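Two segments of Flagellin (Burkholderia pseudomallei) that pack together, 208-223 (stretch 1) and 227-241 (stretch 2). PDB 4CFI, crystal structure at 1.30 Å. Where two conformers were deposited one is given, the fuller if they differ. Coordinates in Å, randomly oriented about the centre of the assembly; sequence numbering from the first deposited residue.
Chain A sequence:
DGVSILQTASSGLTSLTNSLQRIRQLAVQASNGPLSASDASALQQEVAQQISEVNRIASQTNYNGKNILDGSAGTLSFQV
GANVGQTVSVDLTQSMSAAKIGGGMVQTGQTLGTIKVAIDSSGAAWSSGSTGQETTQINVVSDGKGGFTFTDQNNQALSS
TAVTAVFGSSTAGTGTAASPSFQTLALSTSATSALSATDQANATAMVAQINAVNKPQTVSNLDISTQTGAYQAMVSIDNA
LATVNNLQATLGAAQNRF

Stretch 1, residues 208-223: AQINAVNKPQTVSNLD
Stretch 2 (227-241) QTGAYQAMVSIDNAL

Flagellin segments 208-223 and 227-241 pack as a helix end plus irregular tail laid along one continuous helix, burying 814 Å² in all. Residues 208-213 are helical, entering from earlier in the chain; a loop follows, broken by a 3-10 turn at 219-220. Residues 227-241 are helical throughout (phi/psi near -60/-40) and continue onward. The two helices run in roughly the same direction, crossing at -32° with axes 9.2 Å apart at closest approach. CA atoms set the register: Gln209 with Thr228 (5.9 Å), Val213 with Gln232 (4.8 Å), Leu222 with Ala233 (5.8 Å), Asp223 with Gly229 (5.4 Å).

The main knob is Val213 (chi1 t), seated in a hollow formed by Thr228, Tyr231, Gln232 and Val235; its CG2 lies 3.7 Å from Tyr231 CB and its CG1 3.9 Å from Val235 CG2. Just before it in sequence, Ala212, its CB pointing toward the other stretch, meets Thr228, CB to CG2 3.5 Å (Thr228 chi1 m). Gln209 (t, t, chi3 -50°) extends beside Tyr231 (chi1 m, chi2 -26°), NE2 to CE2 3.8 Å, meeting the ring obliquely.

Lys215 (-131/66) departs from helical angles, and the chain is extended at Pro216 (-65/151) and Gln217 (-71/161). The Pro216 ring, C-gamma endo, continues the apolar patch: Pro216 CG is 3.7 Å from Val235 CG1, and Pro216 CB is 3.6 Å from Gln232 O.

Gln232 (m, t, chi3 -56°), the most covered residue, bonds with both ends of its amide. Gln232 NE2 donates to Ala212 O at 3.0 Å, a carbonyl that also accepts from Lys215 N at 3.0 Å; Gln232 OE1 accepts from Gln217 NE2 at 3.0 Å. Gln217 (chi1 m, chi2 91°, chi3 -14°) brings its amide close, while Ser236 (chi1 t) donates from OG to Gln217 O at 2.7 Å, tying the loop backbone to the helix.

Farther along, Val219 (chi1 t) rests CG2 4.0 Å from Ala240 CB and 4.2 Å from Ile237 CD1 (Ile237 m, m). Leu222 (m, t) fits over Ala233, placing CD2 3.7 Å from Ala233 CA and also 3.7 Å from Ser236 CB, with CD1 4.2 Å from Ile237 CD1.

Asp223 (-145/117) closes the contact at Gly229, where a bare CA admits Asp223 O to 3.1 Å in a CA-H...O contact; an ideal CB there would lie 2.0 Å from that oxygen, a clash. Nearby, water 1 accepts from Asp223 N (3.0 Å) and lies 2.9 Å from both Gly229 O and Gln217 OE1.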

# COMPACT_ATOMS: atom_id res chain seq x y z
N ALA A 208 -15.97 3.64 3.73
CA ALA A 208 -15.56 2.27 4.04
C ALA A 208 -14.45 1.80 3.10
O ALA A 208 -13.47 1.20 3.56
CB ALA A 208 -16.73 1.31 4.02
N GLN A 209 -14.61 2.07 1.80
CA GLN A 209 -13.56 1.77 0.79
C GLN A 209 -12.26 2.39 1.22
O GLN A 209 -11.26 1.70 1.37
CB GLN A 209 -13.89 2.31 -0.64
CG GLN A 209 -12.69 2.31 -1.62
CD GLN A 209 -12.99 2.90 -3.01
OE1 GLN A 209 -13.98 2.52 -3.63
NE2 GLN A 209 -12.15 3.85 -3.50
N ILE A 210 -12.29 3.70 1.42
CA ILE A 210 -11.08 4.45 1.76
C ILE A 210 -10.41 3.87 3.00
O ILE A 210 -9.18 3.69 3.01
CB ILE A 210 -11.40 5.93 1.96
CG1 ILE A 210 -11.79 6.57 0.61
CG2 ILE A 210 -10.21 6.65 2.56
CD1 ILE A 210 -12.49 7.93 0.70
N ASN A 211 -11.19 3.56 4.03
CA ASN A 211 -10.59 2.99 5.25
C ASN A 211 -9.95 1.62 5.00
O ASN A 211 -8.93 1.30 5.62
CB ASN A 211 -11.61 2.92 6.40
CG ASN A 211 -11.78 4.25 7.11
OD1 ASN A 211 -12.91 4.71 7.41
ND2 ASN A 211 -10.67 4.87 7.42
N ALA A 212 -10.52 0.81 4.12
CA ALA A 212 -9.95 -0.49 3.77
C ALA A 212 -8.67 -0.33 2.93
O ALA A 212 -7.67 -0.99 3.20
CB ALA A 212 -10.97 -1.34 3.03
N VAL A 213 -8.69 0.54 1.92
CA VAL A 213 -7.52 0.80 1.07
C VAL A 213 -6.37 1.37 1.90
O VAL A 213 -5.19 1.11 1.62
CB VAL A 213 -7.88 1.69 -0.15
CG1 VAL A 213 -6.67 2.01 -0.99
CG2 VAL A 213 -8.91 0.97 -1.02
N ASN A 214 -6.71 2.15 2.94
CA ASN A 214 -5.72 2.70 3.85
C ASN A 214 -4.99 1.63 4.67
O ASN A 214 -3.92 1.91 5.19
CB ASN A 214 -6.43 3.67 4.80
CG ASN A 214 -5.46 4.64 5.47
OD1 ASN A 214 -4.61 5.19 4.82
ND2 ASN A 214 -5.63 4.88 6.76
N LYS A 215 -5.57 0.44 4.79
CA LYS A 215 -5.02 -0.63 5.61
C LYS A 215 -4.98 -1.92 4.79
O LYS A 215 -5.70 -2.89 5.08
CB LYS A 215 -5.86 -0.80 6.87
CG LYS A 215 -5.06 -1.19 8.11
CD LYS A 215 -4.39 -2.54 8.01
CE LYS A 215 -3.17 -2.53 8.90
NZ LYS A 215 -2.12 -3.56 8.64
N PRO A 216 -4.15 -1.94 3.74
CA PRO A 216 -4.06 -3.10 2.87
C PRO A 216 -3.52 -4.34 3.60
O PRO A 216 -2.75 -4.25 4.56
CB PRO A 216 -3.07 -2.66 1.79
CG PRO A 216 -2.23 -1.64 2.48
CD PRO A 216 -3.19 -0.89 3.34
N GLN A 217 -3.95 -5.50 3.13
CA GLN A 217 -3.40 -6.76 3.62
C GLN A 217 -1.97 -6.97 3.15
O GLN A 217 -1.54 -6.38 2.16
CB GLN A 217 -4.25 -7.94 3.14
CG GLN A 217 -5.74 -7.81 3.42
CD GLN A 217 -6.51 -7.15 2.28
OE1 GLN A 217 -5.94 -6.55 1.37
NE2 GLN A 217 -7.84 -7.23 2.35
N THR A 218 -1.24 -7.85 3.83
CA THR A 218 0.03 -8.36 3.29
C THR A 218 -0.26 -9.17 2.02
O THR A 218 -1.41 -9.56 1.73
CB THR A 218 0.79 -9.24 4.31
OG1 THR A 218 -0.03 -10.35 4.71
CG2 THR A 218 1.19 -8.39 5.55
N VAL A 219 0.79 -9.45 1.25
CA VAL A 219 0.62 -10.17 -0.03
C VAL A 219 -0.14 -11.49 0.20
O VAL A 219 -0.99 -11.86 -0.60
CB VAL A 219 1.98 -10.38 -0.71
CG1 VAL A 219 1.84 -11.32 -1.90
CG2 VAL A 219 2.55 -9.03 -1.14
N SER A 220 0.13 -12.16 1.31
CA SER A 220 -0.53 -13.43 1.65
C SER A 220 -2.04 -13.39 1.59
O SER A 220 -2.66 -14.37 1.17
CB SER A 220 -0.09 -13.89 3.04
OG SER A 220 -0.44 -12.95 4.04
N ASN A 221 -2.64 -12.27 2.01
CA ASN A 221 -4.08 -12.18 2.16
C ASN A 221 -4.75 -11.26 1.14
O ASN A 221 -5.90 -10.84 1.35
CB ASN A 221 -4.46 -11.78 3.60
CG ASN A 221 -4.31 -12.93 4.59
OD1 ASN A 221 -3.81 -12.75 5.70
ND2 ASN A 221 -4.77 -14.12 4.21
N LEU A 222 -4.09 -10.99 0.00
CA LEU A 222 -4.72 -10.22 -1.06
C LEU A 222 -5.80 -11.00 -1.78
O LEU A 222 -5.67 -12.19 -2.05
CB LEU A 222 -3.68 -9.75 -2.07
CG LEU A 222 -2.66 -8.76 -1.49
CD1 LEU A 222 -1.63 -8.40 -2.55
CD2 LEU A 222 -3.35 -7.51 -0.94
N ASP A 223 -6.88 -10.29 -2.09
CA ASP A 223 -7.99 -10.88 -2.85
C ASP A 223 -8.56 -9.79 -3.75
O ASP A 223 -9.06 -8.78 -3.25
CB ASP A 223 -9.03 -11.48 -1.89
CG ASP A 223 -10.16 -12.17 -2.61
OD1 ASP A 223 -10.61 -11.63 -3.60
OD2 ASP A 223 -10.58 -13.26 -2.19
N GLN A 227 -13.79 -4.92 -5.79
CA GLN A 227 -13.12 -3.67 -6.20
C GLN A 227 -12.22 -3.14 -5.09
O GLN A 227 -11.07 -2.75 -5.34
CB GLN A 227 -14.15 -2.60 -6.58
CG GLN A 227 -13.53 -1.35 -7.19
CD GLN A 227 -13.11 -1.56 -8.63
OE1 GLN A 227 -13.15 -2.68 -9.13
NE2 GLN A 227 -12.73 -0.49 -9.31
N THR A 228 -12.72 -3.14 -3.85
CA THR A 228 -11.93 -2.69 -2.71
C THR A 228 -10.70 -3.57 -2.55
O THR A 228 -9.61 -3.05 -2.32
CB THR A 228 -12.76 -2.70 -1.41
OG1 THR A 228 -13.79 -1.71 -1.53
CG2 THR A 228 -11.91 -2.41 -0.17
N GLY A 229 -10.85 -4.88 -2.70
CA GLY A 229 -9.72 -5.79 -2.57
C GLY A 229 -8.67 -5.59 -3.64
O GLY A 229 -7.48 -5.70 -3.38
N ALA A 230 -9.11 -5.28 -4.86
CA ALA A 230 -8.20 -4.96 -5.95
C ALA A 230 -7.39 -3.68 -5.67
O ALA A 230 -6.18 -3.62 -5.92
CB ALA A 230 -8.95 -4.86 -7.27
N TYR A 231 -8.08 -2.65 -5.17
CA TYR A 231 -7.39 -1.43 -4.78
C TYR A 231 -6.40 -1.67 -3.63
O TYR A 231 -5.28 -1.13 -3.64
CB TYR A 231 -8.38 -0.33 -4.41
CG TYR A 231 -9.24 0.20 -5.55
CD1 TYR A 231 -8.84 0.15 -6.88
CD2 TYR A 231 -10.46 0.82 -5.27
CE1 TYR A 231 -9.64 0.67 -7.89
CE2 TYR A 231 -11.27 1.34 -6.28
CZ TYR A 231 -10.84 1.28 -7.58
OH TYR A 231 -11.65 1.78 -8.59
N GLN A 232 -6.80 -2.47 -2.64
CA GLN A 232 -5.87 -2.84 -1.57
C GLN A 232 -4.64 -3.55 -2.13
O GLN A 232 -3.52 -3.29 -1.68
CB GLN A 232 -6.56 -3.74 -0.56
CG GLN A 232 -7.55 -3.04 0.35
CD GLN A 232 -8.32 -4.02 1.21
OE1 GLN A 232 -8.95 -4.95 0.69
NE2 GLN A 232 -8.29 -3.83 2.53
N ALA A 233 -4.85 -4.42 -3.12
CA ALA A 233 -3.73 -5.16 -3.73
C ALA A 233 -2.76 -4.23 -4.45
O ALA A 233 -1.55 -4.45 -4.40
CB ALA A 233 -4.23 -6.24 -4.67
N MET A 234 -3.27 -3.21 -5.12
CA MET A 234 -2.39 -2.27 -5.80
C MET A 234 -1.44 -1.57 -4.81
O MET A 234 -0.24 -1.47 -5.07
CB MET A 234 -3.20 -1.23 -6.56
CG MET A 234 -3.90 -1.82 -7.77
SD MET A 234 -5.13 -0.72 -8.46
CE MET A 234 -5.69 -1.69 -9.85
N VAL A 235 -1.98 -1.10 -3.69
CA VAL A 235 -1.17 -0.46 -2.64
C VAL A 235 -0.20 -1.46 -2.04
O VAL A 235 0.98 -1.17 -1.87
CB VAL A 235 -2.06 0.09 -1.49
CG1 VAL A 235 -1.22 0.53 -0.28
CG2 VAL A 235 -2.97 1.19 -1.99
N SER A 236 -0.70 -2.64 -1.69
CA SER A 236 0.14 -3.65 -1.07
C SER A 236 1.30 -4.05 -1.96
O SER A 236 2.43 -4.19 -1.46
CB SER A 236 -0.70 -4.88 -0.73
OG SER A 236 0.03 -5.82 0.05
N ILE A 237 1.05 -4.24 -3.25
CA ILE A 237 2.12 -4.59 -4.19
C ILE A 237 3.11 -3.44 -4.36
O ILE A 237 4.32 -3.68 -4.44
CB ILE A 237 1.55 -5.05 -5.55
CG1 ILE A 237 0.80 -6.39 -5.40
CG2 ILE A 237 2.65 -5.13 -6.61
CD1 ILE A 237 1.69 -7.55 -5.03
N ASP A 238 2.62 -2.20 -4.45
CA ASP A 238 3.55 -1.07 -4.50
C ASP A 238 4.53 -1.13 -3.30
O ASP A 238 5.74 -0.93 -3.45
CB ASP A 238 2.80 0.27 -4.52
CG ASP A 238 2.18 0.61 -5.87
OD1 ASP A 238 2.51 -0.03 -6.90
OD2 ASP A 238 1.36 1.55 -5.88
N ASN A 239 3.99 -1.42 -2.12
CA ASN A 239 4.81 -1.50 -0.91
C ASN A 239 5.75 -2.69 -0.92
O ASN A 239 6.90 -2.57 -0.52
CB ASN A 239 3.91 -1.51 0.32
CG ASN A 239 3.23 -0.18 0.55
OD1 ASN A 239 3.50 0.81 -0.15
ND2 ASN A 239 2.36 -0.13 1.51
N ALA A 240 5.27 -3.84 -1.36
CA ALA A 240 6.12 -5.03 -1.45
C ALA A 240 7.27 -4.81 -2.44
O ALA A 240 8.40 -5.19 -2.16
CB ALA A 240 5.29 -6.24 -1.85
N LEU A 241 6.98 -4.21 -3.59
CA LEU A 241 8.02 -3.91 -4.57
C LEU A 241 9.05 -2.94 -4.01
O LEU A 241 10.23 -3.08 -4.30
CB LEU A 241 7.44 -3.40 -5.91
CG LEU A 241 6.90 -4.53 -6.80
CD1 LEU A 241 6.03 -3.94 -7.90
CD2 LEU A 241 8.03 -5.36 -7.38
O HOH W 1 -7.02 -7.50 -1.13